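Local atomic coordinates of OxyA protein (Actinoplanes teichomyceticus, PDB entry 5HH3), a protein that probably catalyses a haem-dependent phenolic coupling that cyclises the peptide during glycopeptide antibiotic biosynthesis, as a member of the cytochrome P450 family. Residues Val125-Leu130 with Ile362-His367; Ala244-Ala249 with Leu356-Ala361. All blocks are in the same frame, centred on the assembly; numbering follows the deposited sequence. Where two conformers were deposited one is given.

Contact 1 (Val125-Leu130 with Ile362-His367); sequences VVQDSL and IPALAH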
loop_
_atom_site.group_PDB
_atom_site.type_symbol
_atom_site.label_atom_id
_atom_site.label_comp_id
_atom_site.label_asym_id
_atom_site.label_seq_id
_atom_site.Cartn_x
_atom_site.Cartn_y
_atom_site.Cartn_z
ATOM N N VAL B 125 -13.127 -36.525 0.155
ATOM C CA VAL B 125 -13.563 -35.133 0.014
ATOM C C VAL B 125 -13.772 -34.803 -1.463
ATOM O O VAL B 125 -14.773 -34.184 -1.819
ATOM C CB VAL B 125 -12.587 -34.139 0.660
ATOM C CG1 VAL B 125 -12.918 -32.702 0.258
ATOM C CG2 VAL B 125 -12.629 -34.290 2.176
ATOM N N VAL B 126 -12.828 -35.215 -2.307
ATOM C CA VAL B 126 -12.952 -34.990 -3.733
ATOM C C VAL B 126 -14.213 -35.683 -4.308
ATOM O O VAL B 126 -14.982 -35.054 -5.034
ATOM C CB VAL B 126 -11.761 -35.527 -4.522
ATOM C CG1 VAL B 126 -11.883 -35.043 -5.952
ATOM C CG2 VAL B 126 -10.434 -35.089 -3.920
ATOM N N GLN B 127 -14.416 -36.959 -3.979
ATOM C CA GLN B 127 -15.594 -37.692 -4.477
ATOM C C GLN B 127 -16.905 -37.046 -4.025
ATOM O O GLN B 127 -17.827 -36.934 -4.822
ATOM C CB GLN B 127 -15.556 -39.178 -4.077
ATOM C CG GLN B 127 -14.428 -39.965 -4.733
ATOM C CD GLN B 127 -14.499 -39.954 -6.254
ATOM O OE1 GLN B 127 -15.553 -40.196 -6.836
ATOM N NE2 GLN B 127 -13.383 -39.674 -6.898
ATOM N N ASP B 128 -16.965 -36.582 -2.774
ATOM C CA ASP B 128 -18.165 -35.887 -2.256
ATOM C C ASP B 128 -18.418 -34.572 -3.007
ATOM O O ASP B 128 -19.536 -34.293 -3.421
ATOM C CB ASP B 128 -18.054 -35.607 -0.742
ATOM C CG ASP B 128 -18.117 -36.872 0.112
ATOM O OD1 ASP B 128 -18.805 -37.844 -0.273
ATOM O OD2 ASP B 128 -17.475 -36.893 1.188
ATOM N N SER B 129 -17.375 -33.775 -3.208
ATOM C CA SER B 129 -17.509 -32.528 -3.958
ATOM C C SER B 129 -18.012 -32.787 -5.390
ATOM O O SER B 129 -18.870 -32.058 -5.890
ATOM C CB SER B 129 -16.179 -31.747 -3.971
ATOM O OG SER B 129 -15.845 -31.340 -2.642
ATOM N N LEU B 130 -17.486 -33.829 -6.032
ATOM C CA LEU B 130 -17.897 -34.189 -7.406
ATOM C C LEU B 130 -19.324 -34.743 -7.470
ATOM O O LEU B 130 -20.060 -34.449 -8.419
ATOM C CB LEU B 130 -16.894 -35.161 -8.050
ATOM C CG LEU B 130 -15.479 -34.606 -8.269
ATOM C CD1 LEU B 130 -14.477 -35.715 -8.532
ATOM C CD2 LEU B 130 -15.447 -33.617 -9.404
ATOM N N ILE B 362 -7.428 -33.532 -9.069
ATOM C CA ILE B 362 -7.373 -33.328 -10.515
ATOM C C ILE B 362 -7.669 -34.625 -11.292
ATOM O O ILE B 362 -8.507 -34.602 -12.193
ATOM C CB ILE B 362 -6.042 -32.662 -10.971
ATOM C CG1 ILE B 362 -5.913 -31.244 -10.395
ATOM C CG2 ILE B 362 -5.912 -32.645 -12.486
ATOM C CD1 ILE B 362 -7.063 -30.324 -10.734
ATOM N N PRO B 363 -6.987 -35.744 -10.962
ATOM C CA PRO B 363 -7.362 -37.017 -11.579
ATOM C C PRO B 363 -8.792 -37.416 -11.304
ATOM O O PRO B 363 -9.448 -37.951 -12.199
ATOM C CB PRO B 363 -6.404 -38.019 -10.919
ATOM C CG PRO B 363 -5.197 -37.189 -10.635
ATOM C CD PRO B 363 -5.806 -35.921 -10.099
ATOM N N ALA B 364 -9.276 -37.166 -10.086
ATOM C CA ALA B 364 -10.686 -37.443 -9.760
ATOM C C ALA B 364 -11.658 -36.720 -10.705
ATOM O O ALA B 364 -12.608 -37.321 -11.213
ATOM C CB ALA B 364 -10.978 -37.051 -8.334
ATOM N N LEU B 365 -11.393 -35.433 -10.948
ATOM C CA LEU B 365 -12.169 -34.636 -11.893
ATOM C C LEU B 365 -12.090 -35.173 -13.318
ATOM O O LEU B 365 -13.111 -35.306 -13.964
ATOM C CB LEU B 365 -11.729 -33.174 -11.867
ATOM C CG LEU B 365 -12.424 -32.211 -12.839
ATOM C CD1 LEU B 365 -13.941 -32.322 -12.801
ATOM C CD2 LEU B 365 -12.002 -30.788 -12.550
ATOM N N ALA B 366 -10.883 -35.449 -13.810
ATOM C CA ALA B 366 -10.707 -35.985 -15.170
ATOM C C ALA B 366 -11.479 -37.293 -15.381
ATOM O O ALA B 366 -12.099 -37.457 -16.417
ATOM C CB ALA B 366 -9.235 -36.187 -15.492
ATOM N N HIS B 367 -11.457 -38.190 -14.388
ATOM C CA HIS B 367 -12.240 -39.428 -14.430
ATOM C C HIS B 367 -13.747 -39.222 -14.353
ATOM O O HIS B 367 -14.502 -39.956 -15.002
ATOM C CB HIS B 367 -11.825 -40.415 -13.325
ATOM C CG HIS B 367 -10.597 -41.195 -13.659
ATOM N ND1 HIS B 367 -9.338 -40.830 -13.225
ATOM C CD2 HIS B 367 -10.429 -42.303 -14.417
ATOM C CE1 HIS B 367 -8.449 -41.686 -13.693
ATOM N NE2 HIS B 367 -9.085 -42.589 -14.421
HETATM O O HOH W 1 -13.313 -39.566 -9.949
#
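Helices 125-130 and 362-367 pass with their axes 9.8 Å apart, their N-to-C directions differing by 37°, and Val-126 and Ala-364 face each other in the register. The methyl of Ala-364 is the centre of the contact. Val-126 CG1 lies 3.2 Å from Ala-364 CB, tighter than a usual carbon contact, so the exact value is doubtful. CG1, anti to the backbone N (chi1 -171°), is the branch of Val-126 that meets Ala-364, and CG2 takes no part across the segments. Leu-130 comes in one turn later. Its CD1 packs 3.8 Å from Ala-364 CB and also rests against Ala-364 O. Its other branch, CD2, meets Leu-365 CD1 at 3.9 Å, where the two leucine side chains cross at about a right angle. Helices 112-136 and 351-368 correspond to helices D and L of the P450 fold, two members of its four-helix core with E and I. Leu-365 also touches Phe-146 of helix 142-159 and Ala-251 and Met-254 of helix 225-256. Helix 362-367 kinks at Pro-363, which has no N-H. No direct hydrogen bond joins the segments. A water bridges them instead: it accepts from Gln-127 NE2 at 3.1 Å and donates to Ala-364 O at 2.7 Å. The same Gln-127 NE2 lies 3.8 Å from Ala-364 CB. Gln-127 OE1 is hydrogen-bonded to Arg-368 NH1, so both polar atoms of the amide have a partner.

Contact 2 (Ala244-Ala249 with Leu356-Ala361); sequences ARFLAA and LVFRTA. With ACT (acetate ion), chain O.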
loop_
_atom_site.group_PDB
_atom_site.type_symbol
_atom_site.label_atom_id
_atom_site.label_comp_id
_atom_site.label_asym_id
_atom_site.label_seq_id
_atom_site.Cartn_x
_atom_site.Cartn_y
_atom_site.Cartn_z
ATOM N N ALA B 244 -7.899 -23.427 -3.264
ATOM C CA ALA B 244 -9.097 -23.157 -4.051
ATOM C C ALA B 244 -8.785 -22.476 -5.381
ATOM O O ALA B 244 -9.322 -22.882 -6.427
ATOM C CB ALA B 244 -10.084 -22.321 -3.259
ATOM N N ARG B 245 -7.912 -21.461 -5.360
ATOM C CA ARG B 245 -7.562 -20.735 -6.584
ATOM C C ARG B 245 -6.849 -21.619 -7.591
ATOM O O ARG B 245 -7.123 -21.533 -8.788
ATOM C CB ARG B 245 -6.738 -19.470 -6.286
ATOM C CG ARG B 245 -7.591 -18.340 -5.695
ATOM C CD ARG B 245 -6.828 -17.028 -5.511
ATOM N NE ARG B 245 -5.602 -17.181 -4.748
ATOM C CZ ARG B 245 -4.377 -17.372 -5.234
ATOM N NH1 ARG B 245 -4.108 -17.461 -6.552
ATOM N NH2 ARG B 245 -3.386 -17.506 -4.368
ATOM N N PHE B 246 -5.944 -22.466 -7.108
ATOM C CA PHE B 246 -5.262 -23.437 -7.962
ATOM C C PHE B 246 -6.214 -24.463 -8.610
ATOM O O PHE B 246 -6.081 -24.762 -9.787
ATOM C CB PHE B 246 -4.187 -24.175 -7.180
ATOM C CG PHE B 246 -3.334 -25.046 -8.032
ATOM C CD1 PHE B 246 -3.716 -26.354 -8.316
ATOM C CD2 PHE B 246 -2.152 -24.556 -8.577
ATOM C CE1 PHE B 246 -2.934 -27.157 -9.121
ATOM C CE2 PHE B 246 -1.376 -25.346 -9.408
ATOM C CZ PHE B 246 -1.746 -26.654 -9.655
ATOM N N LEU B 247 -7.124 -25.032 -7.821
ATOM C CA LEU B 247 -8.072 -26.022 -8.339
ATOM C C LEU B 247 -9.014 -25.404 -9.382
ATOM O O LEU B 247 -9.332 -26.047 -10.375
ATOM C CB LEU B 247 -8.877 -26.668 -7.201
ATOM C CG LEU B 247 -8.115 -27.607 -6.262
ATOM C CD1 LEU B 247 -9.030 -28.066 -5.130
ATOM C CD2 LEU B 247 -7.536 -28.795 -7.012
ATOM N N ALA B 248 -9.423 -24.150 -9.169
ATOM C CA ALA B 248 -10.233 -23.432 -10.166
ATOM C C ALA B 248 -9.435 -23.223 -11.457
ATOM O O ALA B 248 -9.961 -23.475 -12.537
ATOM C CB ALA B 248 -10.756 -22.107 -9.617
ATOM N N ALA B 249 -8.173 -22.806 -11.347
ATOM C CA ALA B 249 -7.330 -22.634 -12.541
ATOM C C ALA B 249 -6.996 -23.970 -13.217
ATOM O O ALA B 249 -6.897 -24.037 -14.449
ATOM C CB ALA B 249 -6.063 -21.861 -12.221
ATOM N N LEU B 356 -0.803 -32.976 -2.311
ATOM C CA LEU B 356 -1.689 -34.119 -2.041
ATOM C C LEU B 356 -3.127 -33.843 -2.501
ATOM O O LEU B 356 -3.764 -34.697 -3.120
ATOM C CB LEU B 356 -1.691 -34.463 -0.546
ATOM C CG LEU B 356 -2.693 -35.525 -0.090
ATOM C CD1 LEU B 356 -2.399 -36.848 -0.806
ATOM C CD2 LEU B 356 -2.672 -35.714 1.420
ATOM N N VAL B 357 -3.627 -32.654 -2.179
ATOM C CA VAL B 357 -4.948 -32.231 -2.625
ATOM C C VAL B 357 -5.024 -32.183 -4.169
ATOM O O VAL B 357 -5.971 -32.680 -4.735
ATOM C CB VAL B 357 -5.376 -30.886 -1.990
ATOM C CG1 VAL B 357 -6.670 -30.360 -2.612
ATOM C CG2 VAL B 357 -5.570 -31.062 -0.489
ATOM N N PHE B 358 -4.006 -31.629 -4.824
ATOM C CA PHE B 358 -4.025 -31.476 -6.273
ATOM C C PHE B 358 -3.881 -32.815 -6.971
ATOM O O PHE B 358 -4.595 -33.077 -7.941
ATOM C CB PHE B 358 -2.918 -30.551 -6.777
ATOM C CG PHE B 358 -2.895 -29.174 -6.147
ATOM C CD1 PHE B 358 -4.038 -28.573 -5.639
ATOM C CD2 PHE B 358 -1.690 -28.467 -6.086
ATOM C CE1 PHE B 358 -3.971 -27.281 -5.079
ATOM C CE2 PHE B 358 -1.621 -27.194 -5.531
ATOM C CZ PHE B 358 -2.759 -26.598 -5.035
ATOM N N ARG B 359 -2.957 -33.639 -6.457
ATOM C CA ARG B 359 -2.673 -34.988 -6.975
ATOM C C ARG B 359 -3.908 -35.881 -6.911
ATOM O O ARG B 359 -4.045 -36.804 -7.696
ATOM C CB ARG B 359 -1.510 -35.647 -6.190
ATOM C CG ARG B 359 -1.401 -37.172 -6.294
ATOM C CD ARG B 359 -0.078 -37.697 -5.749
ATOM N NE ARG B 359 0.523 -36.766 -4.810
ATOM C CZ ARG B 359 0.566 -36.944 -3.494
ATOM N NH1 ARG B 359 0.047 -38.029 -2.946
ATOM N NH2 ARG B 359 1.129 -36.026 -2.738
ATOM N N THR B 360 -4.785 -35.611 -5.947
ATOM C CA THR B 360 -5.992 -36.383 -5.725
ATOM C C THR B 360 -7.164 -35.799 -6.493
ATOM O O THR B 360 -7.860 -36.529 -7.199
ATOM C CB THR B 360 -6.333 -36.445 -4.214
ATOM O OG1 THR B 360 -5.195 -36.957 -3.502
ATOM C CG2 THR B 360 -7.522 -37.364 -3.953
ATOM N N ALA B 361 -7.391 -34.493 -6.362
ATOM C CA ALA B 361 -8.592 -33.879 -6.934
ATOM C C ALA B 361 -8.590 -33.759 -8.465
ATOM O O ALA B 361 -9.646 -33.894 -9.095
ATOM C CB ALA B 361 -8.885 -32.539 -6.276
HETATM C C ACT O . -3.051 -16.089 -0.483
HETATM O O ACT O . -3.733 -15.793 0.523
HETATM O OXT ACT O . -3.499 -16.830 -1.387
HETATM C CH3 ACT O . -1.660 -15.537 -0.604
#
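Leu-356 O is gripped twice by Thr-360. Thr-360 OG1 donates to it over 2.7 Å, and Thr-360 N adds a weak helical bond. The hydroxyl is thus tied back into its own helix and takes no part between the helices. Across the contact the axes lie 10.8 Å apart, at 29°, and the side chains do the work. Phe-246 and Phe-358 form a face-to-face stack, displaced so that the rings overlap off centre, with centroids 3.9 Å apart and planes at 20°. Phe-246 CD1 sits over the centre of the Phe-358 ring, its nearest atom there being Phe-358 CE1 at 3.4 Å. Seen from the other ring, Phe-358 CE2 lies over the Phe-246 face, offset toward the rim. Phe-246 CG stands anti to its backbone N (chi1 -172°), which sends CG toward helix 356-361, where it lies against Phe-358 CZ. Leu-247 extends beside this stack. Its CD2 reaches Phe-358 CD1 at 3.8 Å and also touches the methyl of Ala-361. Its CD1 meets Val-357 CG1 more loosely, at 4.1 Å, and these two side chains cross at about a right angle. Helices 351-368 and 225-256 correspond to P450 helices L and I. Phe-358 belongs to the haem pocket and touches the porphyrin; its side chain lies about 9 Å from that of the axial ligand Cys-348. Arg-245 turns to another side of helix 225-256, where NE forms a salt bridge to Asp-241 and NH1 bonds to Thr-284 O and Phe-388 O. Its NH2 donates to an acetate OXT at 3.1 Å, an ion probably from the crystallisation liquor. No hydrogen bond crosses between the segments, so the join rests on dispersion and burial of apolar groups, and Phe-358 gives the haem an apolar neighbour while Phe-246 backs it on one face.

Contacts 1 and 2 share helix 351-368, and their centres lie 10 Å apart on the same side of the chain's centre. Segment 125-130 comes first, then 244-249, then 356-361 and 362-367 one after the other; contact 2 is thus closed within the span of contact 1. Helix 351-368 packs on helix 225-256 near the haem with its 356-361 part, and on helix 112-136 farther out with its 362-367 part. The two contacts meet directly: Val-126 CG1 lies 3.6 Å from Ala-361 CA, and Ile-362 CD1 lies 4.1 Å from Leu-247 CD2. Apolar side chains thus touch from one contact to the other, from the haem pocket toward the outer part of the helical core.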